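Local coordinates for protein ribose 5-phosphate isomerase B (Anaplasma phagocytophilum, PDB 4EM8) that probably catalyses the reversible interconversion of ribose 5-phosphate and ribulose 5-phosphate, at residues R115-D118 with P119-Q123; H55-V58 with R59-D63. All coordinates share one frame; numbering follows the deposited sequence.

Interaction 1: R115-D118 with P119-Q123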
# COMPACT_ATOMS: atom_id res chain seq x y z
N ARG A 115 -0.15 -8.44 13.32
CA ARG A 115 0.21 -7.96 14.66
C ARG A 115 -0.52 -6.70 15.11
O ARG A 115 -0.35 -6.30 16.23
CB ARG A 115 1.74 -7.77 14.75
CG ARG A 115 2.45 -9.10 14.74
CD ARG A 115 3.94 -8.97 14.75
NE ARG A 115 4.58 -10.30 14.79
CZ ARG A 115 5.81 -10.57 14.34
NH1 ARG A 115 6.55 -9.63 13.80
NH2 ARG A 115 6.29 -11.81 14.43
N TYR A 116 -1.32 -6.12 14.24
CA TYR A 116 -1.96 -4.83 14.47
C TYR A 116 -3.48 -4.84 14.24
O TYR A 116 -4.14 -3.82 14.44
CB TYR A 116 -1.29 -3.75 13.59
CG TYR A 116 0.15 -3.55 13.98
CD1 TYR A 116 0.50 -2.69 15.01
CD2 TYR A 116 1.17 -4.30 13.40
CE1 TYR A 116 1.81 -2.55 15.43
CE2 TYR A 116 2.49 -4.15 13.80
CZ TYR A 116 2.81 -3.27 14.80
OH TYR A 116 4.11 -3.14 15.23
N ILE A 117 -4.06 -5.98 13.83
CA ILE A 117 -5.52 -6.06 13.62
C ILE A 117 -6.08 -7.29 14.35
O ILE A 117 -5.47 -8.36 14.34
CB ILE A 117 -5.84 -6.09 12.13
CG1 ILE A 117 -7.34 -5.91 11.89
CG2 ILE A 117 -5.34 -7.37 11.49
CD1 ILE A 117 -7.64 -5.62 10.45
N ASP A 118 -7.21 -7.14 15.02
CA ASP A 118 -7.75 -8.28 15.71
C ASP A 118 -8.56 -9.11 14.70
O ASP A 118 -9.08 -8.56 13.71
CB ASP A 118 -8.59 -7.88 16.92
CG ASP A 118 -10.05 -7.92 16.62
OD1 ASP A 118 -10.52 -6.92 16.07
OD2 ASP A 118 -10.69 -8.95 16.91
N PRO A 119 -8.66 -10.44 14.93
CA PRO A 119 -9.25 -11.32 13.94
C PRO A 119 -10.68 -10.97 13.56
O PRO A 119 -11.03 -11.08 12.40
CB PRO A 119 -9.19 -12.70 14.62
CG PRO A 119 -8.01 -12.60 15.50
CD PRO A 119 -8.14 -11.21 16.08
N ASP A 120 -11.49 -10.55 14.52
CA ASP A 120 -12.87 -10.24 14.21
C ASP A 120 -12.97 -8.99 13.33
O ASP A 120 -13.77 -8.95 12.41
CB ASP A 120 -13.71 -10.09 15.51
CG ASP A 120 -13.97 -11.44 16.20
OD1 ASP A 120 -13.61 -12.50 15.63
OD2 ASP A 120 -14.54 -11.45 17.30
N THR A 121 -12.14 -7.98 13.58
CA THR A 121 -12.13 -6.82 12.71
C THR A 121 -11.62 -7.23 11.32
O THR A 121 -12.21 -6.82 10.30
CB THR A 121 -11.28 -5.66 13.26
OG1 THR A 121 -11.61 -5.42 14.62
CG2 THR A 121 -11.53 -4.38 12.44
N ALA A 122 -10.59 -8.06 11.27
CA ALA A 122 -10.06 -8.53 9.98
C ALA A 122 -11.14 -9.23 9.15
O ALA A 122 -11.22 -9.06 7.94
CB ALA A 122 -8.87 -9.43 10.17
N GLN A 123 -11.99 -10.00 9.82
CA GLN A 123 -13.07 -10.71 9.15
C GLN A 123 -14.10 -9.72 8.54
O GLN A 123 -14.56 -9.93 7.42
CB GLN A 123 -13.73 -11.67 10.16
CG GLN A 123 -15.01 -12.33 9.73
CD GLN A 123 -15.76 -12.92 10.93
OE1 GLN A 123 -15.21 -13.75 11.66
NE2 GLN A 123 -16.99 -12.47 11.15
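The carboxylate of D118 reaches over the first turn of the following helix and meets two backbone amides and one hydroxyl. D118 OD2 accepts from D120 N at 3.0 Å, and D118 OD1 from T121 N at 3.2 Å. Both N-H groups arrive from above the carboxylate plane, 60° out of it at OD2 and 46° at OD1, and neither bond is straight. T121 OG1 also donates to D118 OD1, the two side chains crossing at about a right angle; the modelled separation is so short that its exact value is doubtful. The first torsion of T121 sets OG1 beside its own backbone N, and hydroxyl and amide can address the same oxygen.

These bonds make D118 the N-cap of helix 119-131, which P119 opens at N1. The helical ladder begins on the same residue: A122 N donates to D118 O at 2.9 Å, with an N-H...O angle of 165°. Amides at a helix start would be expected to favour a charged carboxylate here.

Beneath the cap, I117 extends with CG1 anti to its backbone N, which carries I117 CD1 to 4.0 Å from A122 CB. Farther out, F112 of strand 109-113 packs on both I117 and A122, while F24 of helix 19-31 touches P119 and D120. At the loop's start, Y116 packs on L100 of the second subunit.

Interaction 2: H55-V58 with R59-D63; sequences HDVV and REVSD
D56 and R59, three residues apart (i to i+3), extend alongside one another in a common direction and join in a salt bridge. R59 NH1 donates to D56 OD1 at 3.0 Å with an N-H...O angle of 152°, meeting the oxygen nearly along its C-O bond. D56 OD1 comes in at the edge of the guanidinium, tilted somewhat from its plane; the two flat groups are turned 74° against each other, and the one N-O pair in bonding range is NH1 with OD1. A bend at chi3 of R59 (-68°) folds the guanidinium back over the helix: H55 O stands over the centre of one face, 3.8 Å above its plane, and H55 CB comes to 3.6 Å from R59 NH1.

The backbone here is short helix 55-58 and the residues after it, ahead of strand 66-71, within a Rossmann-like alpha/beta fold built on a parallel sheet. R59 N bonds H55 O in the i to i+4 manner at 3.0 Å. V57 O takes E60 N at 2.9 Å, an i to i+3 bond, and V61 N approaches both V57 O and V58 O in weak bonds only.

E60 bends at chi2, and a water donates to its OE1 and to D56 O, linking the side chain to the helix. On the inner side V57 CG1 lies 4.4 Å from V61 CG2. V57 rests on S13 of strand 9-14, and both V58 and V61 pack on I87.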
# COMPACT_ATOMS: atom_id res chain seq x y z
N HIS A 55 4.33 -14.76 -4.81
CA HIS A 55 4.25 -15.22 -6.19
C HIS A 55 3.12 -16.18 -6.47
O HIS A 55 2.39 -16.03 -7.44
CB HIS A 55 5.58 -15.84 -6.61
CG HIS A 55 6.74 -14.89 -6.48
ND1 HIS A 55 7.52 -14.83 -5.39
CD2 HIS A 55 7.21 -13.90 -7.35
CE1 HIS A 55 8.45 -13.87 -5.55
NE2 HIS A 55 8.26 -13.31 -6.76
N ASP A 56 2.95 -17.17 -5.61
CA ASP A 56 1.91 -18.16 -5.81
C ASP A 56 0.50 -17.61 -5.75
O ASP A 56 -0.41 -18.18 -6.36
CB ASP A 56 2.05 -19.26 -4.78
CG ASP A 56 3.10 -20.27 -5.14
OD1 ASP A 56 3.68 -20.22 -6.25
OD2 ASP A 56 3.34 -21.14 -4.29
N VAL A 57 0.31 -16.52 -5.00
CA VAL A 57 -0.98 -15.88 -4.90
C VAL A 57 -1.22 -15.00 -6.13
O VAL A 57 -2.21 -15.17 -6.85
CB VAL A 57 -1.06 -15.08 -3.58
CG1 VAL A 57 -2.29 -14.19 -3.48
CG2 VAL A 57 -1.06 -16.06 -2.40
N VAL A 58 -0.29 -14.08 -6.40
CA VAL A 58 -0.49 -13.13 -7.49
C VAL A 58 -0.58 -13.80 -8.87
O VAL A 58 -1.29 -13.31 -9.76
CB VAL A 58 0.59 -12.03 -7.52
CG1 VAL A 58 0.62 -11.33 -6.17
CG2 VAL A 58 1.96 -12.57 -7.94
N ARG A 59 0.09 -14.94 -9.03
CA ARG A 59 -0.02 -15.76 -10.27
C ARG A 59 -1.46 -16.16 -10.52
O ARG A 59 -1.85 -16.31 -11.66
CB ARG A 59 0.81 -17.05 -10.18
CG ARG A 59 1.97 -17.14 -11.17
CD ARG A 59 2.63 -18.52 -11.24
NE ARG A 59 3.36 -18.90 -10.02
CZ ARG A 59 4.54 -18.40 -9.61
NH1 ARG A 59 5.09 -18.85 -8.49
NH2 ARG A 59 5.17 -17.44 -10.30
N GLU A 60 -2.25 -16.34 -9.46
CA GLU A 60 -3.61 -16.87 -9.61
C GLU A 60 -4.71 -15.80 -9.59
O GLU A 60 -5.86 -16.11 -9.88
CB GLU A 60 -3.91 -17.92 -8.53
CG GLU A 60 -2.92 -19.08 -8.48
CD GLU A 60 -2.94 -19.95 -9.72
OE1 GLU A 60 -1.96 -20.69 -9.92
OE2 GLU A 60 -3.92 -19.90 -10.50
N VAL A 61 -4.36 -14.57 -9.24
CA VAL A 61 -5.35 -13.49 -9.14
C VAL A 61 -5.90 -13.08 -10.51
O VAL A 61 -5.17 -13.02 -11.49
CB VAL A 61 -4.74 -12.27 -8.39
CG1 VAL A 61 -5.68 -11.07 -8.43
CG2 VAL A 61 -4.42 -12.67 -6.97
N SER A 62 -7.21 -12.86 -10.59
CA SER A 62 -7.86 -12.50 -11.88
C SER A 62 -9.22 -11.84 -11.64
O SER A 62 -9.60 -11.61 -10.50
CB SER A 62 -8.00 -13.75 -12.77
OG SER A 62 -8.90 -14.70 -12.24
N ASP A 63 -9.94 -11.54 -12.72
CA ASP A 63 -11.31 -11.04 -12.62
C ASP A 63 -12.19 -12.03 -11.85
O ASP A 63 -13.17 -11.64 -11.26
CB ASP A 63 -11.91 -10.74 -14.01
O HOH W 1 -1.06 -21.14 -6.88

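Interaction 2 (55-63) precedes interaction 1 (115-123) along the chain, and the two lie on opposite sides of the chain's centre. Their own centres are 23 Å apart and their nearest atoms about 15 Å, so neither touches the other. Interaction 1 caps the start of helix 119-131; interaction 2 joins helix 55-58 to the residues that follow it. Interaction 1 includes R115, a predicted substrate-binding residue, and its I117 side chain is about 9 Å from G74, another. Side-chain distances to C71, the predicted proton acceptor, are similar: about 11 Å from I117 and about 12 Å from V57. The V57 side chain is also about 11 Å from that of D15, a predicted substrate-binding residue.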